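Local coordinates for creatinine amidohydrolase (Nostoc punctiforme PCC 73102, PDB 3NO4), which belongs to the creatininase superfamily of zinc-dependent enzymes and probably hydrolyses carbon-nitrogen bonds in linear amides, at residues Gly45-His50 with Gly95-Arg100; Ala87-Ala92 with His216-Ala221; Gly57-Cys62 with Pro189-Leu194; Thr103-Val108 with Ile133-Ala138; Ile41-Ser46 with Gly79-Val84. All coordinates share one frame; numbering follows the deposited sequence.

Interaction 1. Residues Gly45-His50 with Gly95-Arg100. With NI (nickel (II) ion), chain D.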
# COMPACT_ATOMS: atom_id res chain seq x y z
N GLY A 45 -21.41 3.66 -10.09
CA GLY A 45 -22.23 2.50 -9.76
C GLY A 45 -21.44 1.28 -9.30
O GLY A 45 -20.57 1.36 -8.41
N SER A 46 -21.79 0.14 -9.90
CA SER A 46 -21.30 -1.16 -9.48
C SER A 46 -21.64 -2.18 -10.54
O SER A 46 -22.57 -1.97 -11.35
CB SER A 46 -21.96 -1.57 -8.15
OG SER A 46 -21.32 -2.71 -7.62
N THR A 47 -20.91 -3.28 -10.52
CA THR A 47 -21.13 -4.43 -11.39
C THR A 47 -21.39 -5.59 -10.44
O THR A 47 -20.46 -6.16 -9.90
CB THR A 47 -19.89 -4.66 -12.28
OG1 THR A 47 -19.65 -3.47 -13.03
CG2 THR A 47 -20.07 -5.87 -13.24
N GLU A 48 -22.67 -5.88 -10.18
CA GLU A 48 -23.03 -6.86 -9.14
C GLU A 48 -24.39 -7.47 -9.42
O GLU A 48 -25.28 -6.80 -9.96
CB GLU A 48 -23.09 -6.19 -7.75
CG GLU A 48 -24.07 -5.00 -7.69
CD GLU A 48 -24.07 -4.25 -6.42
OE1 GLU A 48 -22.97 -3.86 -5.95
OE2 GLU A 48 -25.17 -4.02 -5.89
N GLN A 49 -24.55 -8.70 -8.94
CA GLN A 49 -25.82 -9.40 -9.02
C GLN A 49 -27.01 -8.52 -8.57
O GLN A 49 -26.90 -7.76 -7.60
CB GLN A 49 -25.74 -10.73 -8.22
CG GLN A 49 -25.72 -10.55 -6.70
CD GLN A 49 -27.10 -10.37 -6.09
OE1 GLN A 49 -28.14 -10.59 -6.75
NE2 GLN A 49 -27.13 -9.87 -4.86
N HIS A 50 -28.11 -8.59 -9.29
CA HIS A 50 -29.39 -7.97 -8.89
C HIS A 50 -30.56 -8.97 -9.02
O HIS A 50 -31.61 -8.67 -9.52
CB HIS A 50 -29.61 -6.70 -9.71
CG HIS A 50 -28.97 -5.50 -9.13
ND1 HIS A 50 -27.62 -5.23 -9.26
CD2 HIS A 50 -29.50 -4.46 -8.44
CE1 HIS A 50 -27.35 -4.10 -8.64
NE2 HIS A 50 -28.46 -3.61 -8.13
N GLY A 95 -20.31 -13.03 -12.07
CA GLY A 95 -20.48 -11.79 -12.80
C GLY A 95 -20.32 -10.54 -11.98
O GLY A 95 -20.23 -9.47 -12.54
N THR A 96 -20.32 -10.66 -10.66
CA THR A 96 -20.00 -9.54 -9.80
C THR A 96 -18.50 -9.22 -9.99
O THR A 96 -17.66 -10.14 -10.09
CB THR A 96 -20.29 -9.87 -8.32
OG1 THR A 96 -21.69 -10.09 -8.18
CG2 THR A 96 -19.77 -8.77 -7.34
N ILE A 97 -18.21 -7.93 -10.10
CA ILE A 97 -16.83 -7.41 -10.06
C ILE A 97 -16.78 -6.38 -8.93
O ILE A 97 -17.67 -5.54 -8.80
CB ILE A 97 -16.38 -6.75 -11.41
CG1 ILE A 97 -16.85 -7.52 -12.65
CG2 ILE A 97 -14.85 -6.58 -11.40
CD1 ILE A 97 -16.51 -6.80 -14.01
N SER A 98 -15.75 -6.46 -8.08
CA SER A 98 -15.59 -5.50 -6.97
C SER A 98 -14.13 -5.10 -6.82
O SER A 98 -13.24 -5.94 -7.00
CB SER A 98 -16.02 -6.11 -5.65
OG SER A 98 -15.93 -5.18 -4.56
N LEU A 99 -13.93 -3.85 -6.47
CA LEU A 99 -12.67 -3.39 -5.89
C LEU A 99 -12.69 -3.60 -4.39
O LEU A 99 -13.79 -3.69 -3.77
CB LEU A 99 -12.46 -1.89 -6.17
CG LEU A 99 -12.49 -1.42 -7.62
CD1 LEU A 99 -12.30 0.09 -7.73
CD2 LEU A 99 -11.41 -2.13 -8.51
N ARG A 100 -11.49 -3.68 -3.79
CA ARG A 100 -11.36 -3.50 -2.37
C ARG A 100 -11.60 -2.03 -2.06
O ARG A 100 -11.28 -1.19 -2.89
CB ARG A 100 -9.98 -3.86 -1.87
CG ARG A 100 -9.74 -5.32 -1.86
CD ARG A 100 -8.28 -5.62 -1.71
NE ARG A 100 -7.61 -5.46 -3.02
CZ ARG A 100 -6.34 -5.10 -3.22
NH1 ARG A 100 -5.50 -4.87 -2.20
NH2 ARG A 100 -5.88 -5.02 -4.48
NI NI D . -28.68 -1.78 -6.97
O HOH W 1 -18.82 -3.11 -8.54
O HOH W 2 -29.09 -2.21 -4.99
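T47 and I97 lie side by side with their side chains pointing the same way, the methyl CG2 of T47 resting 3.7 Å from I97 CG1. The T47 rotamer (chi1 -58°) sets this methyl anti to the backbone N and leaves OG1 on another side, where it meets N83 O and H23 of a neighbouring subunit. The backbones are joined as well: I97 N donates to T47 O at 2.9 Å, and water 1 links T47 N to I97 O. T96 faces the next peptide: its OG1 accepts the amide of Q49, T96 OG1 to Q49 N being 3.3 Å with an angle of 161° at the hydrogen, and also pairs with H90 O. With a valine in its place, the Q49 amide is likely to lose its partner and H90 O one of its ties to the loop. Further along, the imidazole of H50 is held by its edge, ND1 donating to E48 O at 2.9 Å with the oxygen close to the ring plane. This fixes the ring's rotation and directs NE2 to the nickel ion, 2.2 Å away. Segment 95-100 thus holds T47-Q49, the residues leading directly to H50, the histidine ligand of a metal site that D59 and E191 complete in the creatininase fold.

Interaction 2. Residues Ala87-Ala92 with His216-Ala221. With EDO (1,2-ethanediol), chain H.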
# COMPACT_ATOMS: atom_id res chain seq x y z
N ALA A 87 -18.34 -3.80 -3.95
CA ALA A 87 -19.42 -4.78 -4.03
C ALA A 87 -18.91 -6.14 -3.51
O ALA A 87 -19.30 -7.19 -4.03
CB ALA A 87 -19.92 -4.88 -5.47
N LEU A 88 -18.11 -6.12 -2.44
CA LEU A 88 -17.41 -7.33 -1.96
C LEU A 88 -18.40 -8.42 -1.51
O LEU A 88 -18.19 -9.62 -1.77
CB LEU A 88 -16.38 -7.00 -0.87
CG LEU A 88 -15.04 -6.37 -1.32
CD1 LEU A 88 -14.12 -6.00 -0.12
CD2 LEU A 88 -14.24 -7.25 -2.28
N HIS A 89 -19.49 -7.97 -0.87
CA HIS A 89 -20.53 -8.85 -0.37
C HIS A 89 -21.37 -9.59 -1.44
O HIS A 89 -22.11 -10.51 -1.08
CB HIS A 89 -21.42 -8.14 0.69
CG HIS A 89 -22.00 -6.85 0.24
ND1 HIS A 89 -21.29 -5.66 0.26
CD2 HIS A 89 -23.24 -6.54 -0.23
CE1 HIS A 89 -22.05 -4.70 -0.24
NE2 HIS A 89 -23.24 -5.20 -0.53
N HIS A 90 -21.27 -9.18 -2.71
CA HIS A 90 -21.97 -9.83 -3.83
C HIS A 90 -21.10 -10.81 -4.65
O HIS A 90 -21.56 -11.35 -5.67
CB HIS A 90 -22.52 -8.77 -4.78
CG HIS A 90 -23.54 -7.88 -4.16
ND1 HIS A 90 -24.79 -8.33 -3.79
CD2 HIS A 90 -23.48 -6.58 -3.80
CE1 HIS A 90 -25.47 -7.33 -3.27
NE2 HIS A 90 -24.70 -6.25 -3.25
N THR A 91 -19.87 -11.08 -4.20
CA THR A 91 -18.91 -11.87 -4.99
C THR A 91 -19.18 -13.41 -5.01
O THR A 91 -18.56 -14.11 -5.79
CB THR A 91 -17.45 -11.59 -4.58
OG1 THR A 91 -17.22 -12.00 -3.24
CG2 THR A 91 -17.15 -10.10 -4.69
N ALA A 92 -20.13 -13.92 -4.22
CA ALA A 92 -20.51 -15.33 -4.29
C ALA A 92 -21.48 -15.60 -5.44
O ALA A 92 -21.82 -16.77 -5.67
CB ALA A 92 -21.07 -15.82 -2.96
N HIS A 216 -31.70 -6.64 6.69
CA HIS A 216 -30.78 -5.65 6.18
C HIS A 216 -29.33 -6.01 6.53
O HIS A 216 -28.46 -5.21 6.30
CB HIS A 216 -31.17 -4.25 6.77
CG HIS A 216 -32.62 -3.87 6.56
ND1 HIS A 216 -33.02 -2.96 5.60
CD2 HIS A 216 -33.76 -4.30 7.16
CE1 HIS A 216 -34.34 -2.85 5.62
NE2 HIS A 216 -34.81 -3.66 6.55
N ARG A 217 -29.08 -7.21 7.07
CA ARG A 217 -27.77 -7.59 7.58
C ARG A 217 -26.84 -8.08 6.46
O ARG A 217 -27.20 -8.99 5.68
CB ARG A 217 -27.90 -8.65 8.67
CG ARG A 217 -28.68 -8.16 9.91
CD ARG A 217 -28.93 -9.30 10.87
NE ARG A 217 -27.66 -9.75 11.45
CZ ARG A 217 -27.43 -10.95 12.00
NH1 ARG A 217 -28.36 -11.90 12.05
NH2 ARG A 217 -26.23 -11.20 12.51
N ILE A 218 -25.66 -7.47 6.38
CA ILE A 218 -24.69 -7.73 5.30
C ILE A 218 -23.27 -7.89 5.92
O ILE A 218 -22.73 -6.95 6.51
CB ILE A 218 -24.64 -6.60 4.26
CG1 ILE A 218 -26.02 -6.33 3.63
CG2 ILE A 218 -23.60 -6.91 3.19
CD1 ILE A 218 -26.04 -5.14 2.66
N TYR A 219 -22.68 -9.08 5.76
CA TYR A 219 -21.35 -9.41 6.28
C TYR A 219 -20.53 -9.93 5.11
O TYR A 219 -20.49 -9.25 4.10
CB TYR A 219 -21.50 -10.38 7.45
CG TYR A 219 -22.41 -9.85 8.54
CD1 TYR A 219 -22.05 -8.76 9.33
CD2 TYR A 219 -23.63 -10.47 8.81
CE1 TYR A 219 -22.91 -8.29 10.38
CE2 TYR A 219 -24.47 -10.02 9.84
CZ TYR A 219 -24.10 -8.95 10.62
OH TYR A 219 -24.98 -8.54 11.59
N SER A 220 -19.97 -11.13 5.19
CA SER A 220 -19.15 -11.69 4.10
C SER A 220 -20.00 -12.12 2.89
O SER A 220 -21.17 -12.37 3.04
CB SER A 220 -18.37 -12.92 4.60
OG SER A 220 -19.19 -14.08 4.77
N ALA A 221 -19.35 -12.20 1.73
CA ALA A 221 -19.98 -12.68 0.50
C ALA A 221 -20.66 -14.04 0.67
O ALA A 221 -21.77 -14.21 0.20
CB ALA A 221 -18.96 -12.75 -0.64
C1 EDO H . -28.18 -8.00 14.26
O1 EDO H . -27.36 -7.30 13.31
C2 EDO H . -28.43 -7.10 15.46
O2 EDO H . -27.32 -6.23 15.71
O HOH W 3 -16.81 -10.48 1.32
O HOH W 4 -22.16 -12.92 -2.19
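A chi1 of 54° places CG of H89 between its backbone N and carbonyl carbon, while I218, with chi1 -57°, turns CG2 anti to its backbone N and onto the H89 ring. The methyl sits over one face of the imidazole in a CH-pi contact, I218 CG2 lying 3.7 Å from the centroid of the H89 ring and 29° off the normal. The ring's CD2 corner in turn overhangs a face of the H90 imidazole, and both histidines reach an unidentified bound molecule through NE2. Next to this pair, the A221 methyl packs closely against two oxygens: A221 CB lies 3.2 Å from T91 OG1 and 3.4 Å from L88 O. The polar link is made by water. Water 4 donates to H89 O and to A221 O, each at 2.7 Å, and accepts from A92 N, tying H89 and A92, in and just after the 3-10 segment 88-90, to A221 at the start of helix 221-227, whose N-cap is S220. At the other end of 216-221, R217 grips one oxygen side-on, NE at 2.9 Å and NH2 at 3.1 Å from Y219 OH, which lies in the guanidinium plane. A leucine at R217 would probably set the Y219 ring free of this grip and leave D267 of a neighbouring subunit without its salt bridge. The contact joins the histidine-bearing loop after strand 77-78 to the loop that leads into helix 221-227, beside the unidentified molecule, which probably comes from the crystallisation liquor but may mark a pocket.

Interaction 3. Residues Gly57-Cys62 with Pro189-Leu194. With NI (nickel (II) ion), chain D.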
# COMPACT_ATOMS: atom_id res chain seq x y z
N GLY A 57 -25.41 -4.60 -14.31
CA GLY A 57 -25.03 -3.19 -14.39
C GLY A 57 -25.98 -2.19 -13.76
O GLY A 57 -25.71 -1.03 -13.80
N THR A 58 -27.07 -2.64 -13.15
CA THR A 58 -28.15 -1.77 -12.66
C THR A 58 -27.64 -0.46 -12.03
O THR A 58 -28.04 0.62 -12.46
CB THR A 58 -29.04 -2.55 -11.65
OG1 THR A 58 -29.73 -3.59 -12.37
CG2 THR A 58 -30.05 -1.60 -10.88
N ASP A 59 -26.72 -0.57 -11.06
CA ASP A 59 -26.24 0.61 -10.31
C ASP A 59 -25.49 1.58 -11.20
O ASP A 59 -25.74 2.79 -11.11
CB ASP A 59 -25.41 0.23 -9.09
CG ASP A 59 -26.20 -0.62 -8.10
OD1 ASP A 59 -27.45 -0.65 -8.24
OD2 ASP A 59 -25.62 -1.26 -7.18
N ALA A 60 -24.65 1.07 -12.08
CA ALA A 60 -23.98 1.91 -13.09
C ALA A 60 -24.97 2.50 -14.11
O ALA A 60 -24.86 3.68 -14.44
CB ALA A 60 -22.88 1.14 -13.82
N ILE A 61 -25.92 1.69 -14.58
CA ILE A 61 -26.94 2.12 -15.57
C ILE A 61 -27.75 3.30 -15.00
O ILE A 61 -27.90 4.34 -15.67
CB ILE A 61 -27.86 0.92 -15.98
CG1 ILE A 61 -27.05 -0.08 -16.82
CG2 ILE A 61 -29.16 1.39 -16.72
CD1 ILE A 61 -27.68 -1.48 -16.99
N CYS A 62 -28.19 3.14 -13.76
CA CYS A 62 -29.00 4.13 -13.09
C CYS A 62 -28.24 5.43 -12.88
O CYS A 62 -28.71 6.49 -13.33
CB CYS A 62 -29.53 3.60 -11.75
SG CYS A 62 -30.83 2.33 -11.96
N PRO A 189 -37.71 -3.07 -6.90
CA PRO A 189 -38.51 -2.71 -8.08
C PRO A 189 -38.25 -1.30 -8.62
O PRO A 189 -38.28 -1.13 -9.84
CB PRO A 189 -39.96 -2.91 -7.62
CG PRO A 189 -39.91 -3.13 -6.16
CD PRO A 189 -38.55 -3.61 -5.83
N SER A 190 -37.91 -0.34 -7.75
CA SER A 190 -37.61 1.03 -8.26
C SER A 190 -36.39 1.09 -9.21
O SER A 190 -36.48 1.65 -10.31
CB SER A 190 -37.51 2.08 -7.14
OG SER A 190 -36.45 1.83 -6.26
N GLU A 191 -35.28 0.48 -8.80
CA GLU A 191 -34.07 0.51 -9.61
C GLU A 191 -34.21 -0.36 -10.86
O GLU A 191 -33.75 0.03 -11.92
CB GLU A 191 -32.83 0.10 -8.81
CG GLU A 191 -32.71 -1.40 -8.42
CD GLU A 191 -31.53 -1.69 -7.52
OE1 GLU A 191 -30.47 -1.02 -7.70
OE2 GLU A 191 -31.62 -2.55 -6.62
N VAL A 192 -34.87 -1.53 -10.72
CA VAL A 192 -35.16 -2.38 -11.86
C VAL A 192 -36.10 -1.63 -12.83
O VAL A 192 -35.83 -1.63 -14.02
CB VAL A 192 -35.67 -3.80 -11.43
CG1 VAL A 192 -36.03 -4.62 -12.69
CG2 VAL A 192 -34.55 -4.53 -10.61
N ALA A 193 -37.12 -0.94 -12.32
CA ALA A 193 -37.99 -0.07 -13.17
C ALA A 193 -37.15 0.90 -14.01
O ALA A 193 -37.32 0.94 -15.24
CB ALA A 193 -39.02 0.70 -12.34
N LEU A 194 -36.22 1.60 -13.35
CA LEU A 194 -35.32 2.54 -14.02
C LEU A 194 -34.50 1.89 -15.14
O LEU A 194 -34.51 2.40 -16.29
CB LEU A 194 -34.42 3.29 -13.02
CG LEU A 194 -33.50 4.39 -13.57
CD1 LEU A 194 -34.16 5.25 -14.62
CD2 LEU A 194 -32.93 5.25 -12.42
NI NI D . -28.68 -1.78 -6.97
O HOH W 2 -29.09 -2.21 -4.99
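The carboxylates of D59 and E191 face the same nickel ion with their planes only 15° apart. Each binds through a single oxygen: D59 OD1 and E191 OE1 both lie 2.1 Å from the metal, whereas D59 OD2 and E191 OE2 stand 3.1 Å from it. The two ligating oxygens approach each other to 3.1 Å, a closeness of like charges that the shared cation probably offsets. The methyl of T58 comes up to the glutamate group, CG2 being 3.3 Å from E191 OE1 and also touching E191 CG, and the two side chains cross at about a right angle. The other oxygen, E191 OE2, is not idle: it accepts from water 2, itself a nickel ligand, at 3.0 Å, and from the backbone N of T188. These bonds fix the carboxylate's rotation. With chi1 72°, E191 brings CG between its backbone N and carbonyl carbon, and the extended chain beyond carries the acid to the ion. Away from the metal the contact turns apolar. C62 SG meets L194 CD2 at 3.6 Å and lies near the carbonyl oxygen of E191, with W165 and T195 close around C62. The axes of helix segments 58-62 and 189-194 approach to 9.7 Å at 62°, so that their first turns converge on the ion. D59 and E191, joined by H50 and a water, form the nickel site seen here, consistent with the zinc centre of creatininase-family hydrolases, built at the start of two helices.

Interaction 4. Residues Thr103-Val108 with Ile133-Ala138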
# COMPACT_ATOMS: atom_id res chain seq x y z
N THR A 103 -8.47 -0.09 -2.66
CA THR A 103 -8.28 0.17 -4.11
C THR A 103 -9.19 1.33 -4.59
O THR A 103 -8.71 2.21 -5.30
CB THR A 103 -8.58 -1.04 -4.97
OG1 THR A 103 -7.86 -2.17 -4.47
CG2 THR A 103 -8.24 -0.75 -6.47
N LEU A 104 -10.45 1.33 -4.21
CA LEU A 104 -11.36 2.43 -4.61
C LEU A 104 -10.92 3.80 -4.05
O LEU A 104 -11.09 4.84 -4.71
CB LEU A 104 -12.81 2.13 -4.25
CG LEU A 104 -13.86 3.17 -4.66
CD1 LEU A 104 -13.77 3.38 -6.20
CD2 LEU A 104 -15.27 2.78 -4.25
N ILE A 105 -10.41 3.81 -2.83
CA ILE A 105 -9.90 5.06 -2.23
C ILE A 105 -8.74 5.62 -3.14
O ILE A 105 -8.68 6.80 -3.43
CB ILE A 105 -9.42 4.81 -0.79
CG1 ILE A 105 -10.61 4.57 0.14
CG2 ILE A 105 -8.46 5.93 -0.27
CD1 ILE A 105 -10.14 4.13 1.52
N GLN A 106 -7.84 4.75 -3.58
CA GLN A 106 -6.74 5.18 -4.47
C GLN A 106 -7.19 5.64 -5.86
O GLN A 106 -6.66 6.61 -6.39
CB GLN A 106 -5.64 4.15 -4.52
CG GLN A 106 -4.97 3.91 -3.11
CD GLN A 106 -4.41 5.21 -2.34
OE1 GLN A 106 -3.66 6.04 -2.96
NE2 GLN A 106 -4.73 5.35 -0.99
N VAL A 107 -8.20 4.98 -6.40
CA VAL A 107 -8.82 5.38 -7.63
C VAL A 107 -9.41 6.79 -7.50
O VAL A 107 -9.07 7.65 -8.31
CB VAL A 107 -9.89 4.35 -8.14
CG1 VAL A 107 -10.77 4.93 -9.27
CG2 VAL A 107 -9.18 3.04 -8.56
N VAL A 108 -10.23 7.02 -6.46
CA VAL A 108 -10.84 8.34 -6.23
C VAL A 108 -9.75 9.42 -6.01
O VAL A 108 -9.81 10.53 -6.57
CB VAL A 108 -11.85 8.34 -5.06
CG1 VAL A 108 -12.27 9.78 -4.70
CG2 VAL A 108 -13.08 7.47 -5.43
N ILE A 133 -21.00 3.98 -0.48
CA ILE A 133 -21.12 5.24 0.26
C ILE A 133 -19.95 5.41 1.26
O ILE A 133 -19.25 6.42 1.21
CB ILE A 133 -22.50 5.37 0.98
CG1 ILE A 133 -23.63 5.50 -0.06
CG2 ILE A 133 -22.51 6.59 1.91
CD1 ILE A 133 -25.04 5.38 0.55
N ALA A 134 -19.75 4.41 2.10
CA ALA A 134 -18.73 4.46 3.17
C ALA A 134 -17.32 4.64 2.61
O ALA A 134 -16.58 5.54 3.01
CB ALA A 134 -18.79 3.22 4.05
N THR A 135 -16.98 3.82 1.63
CA THR A 135 -15.67 3.89 0.98
C THR A 135 -15.46 5.26 0.29
O THR A 135 -14.38 5.83 0.41
CB THR A 135 -15.46 2.71 0.00
OG1 THR A 135 -15.54 1.47 0.74
CG2 THR A 135 -14.10 2.82 -0.74
N LEU A 136 -16.50 5.77 -0.40
CA LEU A 136 -16.43 7.10 -1.04
C LEU A 136 -16.15 8.20 -0.03
O LEU A 136 -15.29 9.04 -0.28
CB LEU A 136 -17.69 7.47 -1.85
CG LEU A 136 -17.77 6.97 -3.29
CD1 LEU A 136 -19.15 7.35 -3.83
CD2 LEU A 136 -16.62 7.50 -4.21
N LYS A 137 -16.89 8.19 1.09
CA LYS A 137 -16.69 9.21 2.11
C LYS A 137 -15.26 9.13 2.70
O LYS A 137 -14.57 10.15 2.90
CB LYS A 137 -17.78 9.12 3.20
CG LYS A 137 -19.14 9.68 2.72
CD LYS A 137 -20.15 9.53 3.85
CE LYS A 137 -21.54 10.15 3.51
NZ LYS A 137 -22.56 9.53 4.45
N ALA A 138 -14.79 7.90 2.89
CA ALA A 138 -13.41 7.66 3.30
C ALA A 138 -12.41 8.20 2.29
O ALA A 138 -11.45 8.86 2.66
CB ALA A 138 -13.19 6.19 3.54
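This contact belongs to the helical layer of the parallel alpha/beta fold, where helix 101-118 and helix 132-150, on either side of strand 122-127 in the chain, lie against each other. The segments 103-108 and 133-138 approach to 9.0 Å between axes at a signed crossing angle of -48°. T135 is the central residue. Its methyl CG2, set anti to the backbone N by chi1 -61°, presses on L104, 3.7 Å from L104 CD2, and also reaches I105 CG1 at 4.0 Å. The L104 chain crosses that methyl at an angle, touching it with CB and CG as well, while I105 CG1 also lies near the carbonyl oxygen of T135. Further along each helix, V108 and L136 cross at about a right angle, V108 CG2 meeting L136 CD2 at 3.7 Å. On the other flank, I105 CD1 rests 4.2 Å from A138 CB, the small alanine letting the long isoleucine reach across. On the sheet side L136 leans on V162 of strand 159-164, whereas I105 packs on I105 of a neighbouring subunit, and T135 on A138 of that neighbouring subunit. The two helices therefore carry a subunit interface as well as the core. Between these two segments the contact consists almost wholly of methyl and methylene groups, with no hydrogen bond or charge pair among them, so the pairing depends on close fit and the exclusion of water, with six buried residues sharing the interface.

Interaction 5. Residues Ile41-Ser46 with Gly79-Val84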
# COMPACT_ATOMS: atom_id res chain seq x y z
N ILE A 41 -19.52 16.26 -12.55
CA ILE A 41 -20.36 15.17 -12.05
C ILE A 41 -19.70 13.86 -12.47
O ILE A 41 -19.30 13.73 -13.65
CB ILE A 41 -21.77 15.22 -12.61
CG1 ILE A 41 -22.47 16.48 -12.09
CG2 ILE A 41 -22.58 13.95 -12.21
CD1 ILE A 41 -23.80 16.75 -12.74
N PHE A 42 -19.46 12.97 -11.50
CA PHE A 42 -19.12 11.58 -11.78
C PHE A 42 -20.27 10.64 -11.48
O PHE A 42 -20.72 10.59 -10.34
CB PHE A 42 -17.88 11.14 -11.02
CG PHE A 42 -16.63 11.59 -11.67
CD1 PHE A 42 -16.11 10.89 -12.75
CD2 PHE A 42 -15.98 12.74 -11.24
CE1 PHE A 42 -14.97 11.32 -13.41
CE2 PHE A 42 -14.81 13.19 -11.88
CZ PHE A 42 -14.32 12.48 -12.98
N PRO A 43 -20.75 9.87 -12.50
CA PRO A 43 -21.65 8.78 -12.14
C PRO A 43 -20.81 7.64 -11.57
O PRO A 43 -19.75 7.33 -12.13
CB PRO A 43 -22.31 8.39 -13.48
CG PRO A 43 -21.72 9.23 -14.53
CD PRO A 43 -20.55 9.96 -13.96
N ILE A 44 -21.25 7.08 -10.45
CA ILE A 44 -20.60 5.92 -9.86
C ILE A 44 -21.62 4.85 -9.56
O ILE A 44 -22.60 5.10 -8.88
CB ILE A 44 -19.68 6.24 -8.64
CG1 ILE A 44 -18.95 4.97 -8.15
CG2 ILE A 44 -20.44 6.91 -7.50
CD1 ILE A 44 -17.82 5.25 -7.10
N GLY A 45 -21.41 3.66 -10.09
CA GLY A 45 -22.23 2.50 -9.76
C GLY A 45 -21.44 1.28 -9.30
O GLY A 45 -20.57 1.36 -8.41
N SER A 46 -21.79 0.14 -9.90
CA SER A 46 -21.30 -1.16 -9.48
C SER A 46 -21.64 -2.18 -10.54
O SER A 46 -22.57 -1.97 -11.35
CB SER A 46 -21.96 -1.57 -8.15
OG SER A 46 -21.32 -2.71 -7.62
N GLY A 79 -18.22 13.41 -16.22
CA GLY A 79 -17.12 12.50 -16.44
C GLY A 79 -17.56 11.06 -16.74
O GLY A 79 -18.73 10.75 -16.66
N PRO A 80 -16.61 10.19 -17.12
CA PRO A 80 -16.92 8.80 -17.45
C PRO A 80 -17.36 8.02 -16.23
O PRO A 80 -16.86 8.28 -15.13
CB PRO A 80 -15.59 8.26 -17.98
CG PRO A 80 -14.54 9.14 -17.36
CD PRO A 80 -15.17 10.48 -17.28
N THR A 81 -18.26 7.06 -16.45
CA THR A 81 -18.89 6.31 -15.37
C THR A 81 -17.85 5.40 -14.68
O THR A 81 -17.02 4.73 -15.35
CB THR A 81 -20.11 5.50 -15.88
OG1 THR A 81 -21.04 6.39 -16.53
CG2 THR A 81 -20.80 4.74 -14.75
N ILE A 82 -17.87 5.43 -13.35
CA ILE A 82 -17.10 4.46 -12.51
C ILE A 82 -17.99 3.24 -12.38
O ILE A 82 -18.99 3.24 -11.63
CB ILE A 82 -16.69 5.04 -11.16
CG1 ILE A 82 -15.76 6.26 -11.36
CG2 ILE A 82 -16.01 3.98 -10.23
CD1 ILE A 82 -15.54 7.08 -10.09
N ASN A 83 -17.68 2.25 -13.22
CA ASN A 83 -18.50 1.05 -13.43
C ASN A 83 -18.36 -0.04 -12.37
O ASN A 83 -19.27 -0.86 -12.22
CB ASN A 83 -18.19 0.43 -14.81
CG ASN A 83 -18.70 1.25 -15.93
OD1 ASN A 83 -19.90 1.51 -16.00
ND2 ASN A 83 -17.83 1.63 -16.87
N VAL A 84 -17.21 -0.09 -11.70
CA VAL A 84 -16.91 -1.11 -10.70
C VAL A 84 -16.53 -0.38 -9.41
O VAL A 84 -15.62 0.45 -9.43
CB VAL A 84 -15.82 -2.05 -11.19
CG1 VAL A 84 -15.27 -2.98 -10.06
CG2 VAL A 84 -16.33 -2.87 -12.38
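The backbones of I41-S46 and G79-V84 run the same way, only 7° apart end to end, and are joined by three hydrogen bonds: G79 N to I41 O at 2.8 Å, I82 N to P43 O at 2.9 Å, and G45 N to I82 O, also 2.9 Å. I82 thus bonds to the residues before and after I44, the parallel pattern. Between the first two bonds P43 has no N-H to offer, and its CD lies 3.4 Å from G79 O instead. The P43 ring also crosses T81 at about a right angle, P43 CG meeting T81 OG1 at 3.5 Å; the same hydroxyl pairs with E64. F42 lies alongside P80, pointing the same way, with the oxygen P80 O at the ring edge, 3.6 Å from F42 CD1. G79 leaves room for the ring: a CB there would run into F42 CE1. Across the pair, I44 CG1, anti to its backbone N at chi1 -175°, rests 3.7 Å from I82 CG2. Outside the two segments, F42 meets Y111 of helix 101-118 edge-to-face. N83 turns away from this strand, its ND2 bonding to T81 O of a neighbouring subunit, an exchange the other copy repeats. Together these residues extend the pairing of strands 39-44 and 77-78 past the latter's end, at the middle of the parallel sheet of this alpha/beta fold.

Following the chain, interaction 5 closes the first loop, bringing the end of strand 77-78 back to strand 39-44 around helix 58-74. Interaction 1 shares G45 and S46 with it and closes a wider loop at 95-100. Interaction 3 opens at 57 inside both and ends at 189-194, so it crosses them; interaction 2, from 87-92 to 216-221, crosses interactions 1 and 3. Interaction 4 is a short loop through strand 122-127 lying within the spans of both 2 and 3, in series with 1 and 5. Thus 1 and 3 gather the nickel site, 5 the sheet core, 4 its helical layer, with L136 CD2 touching I44 CD1 at 3.9 Å, and 2 the outer loops.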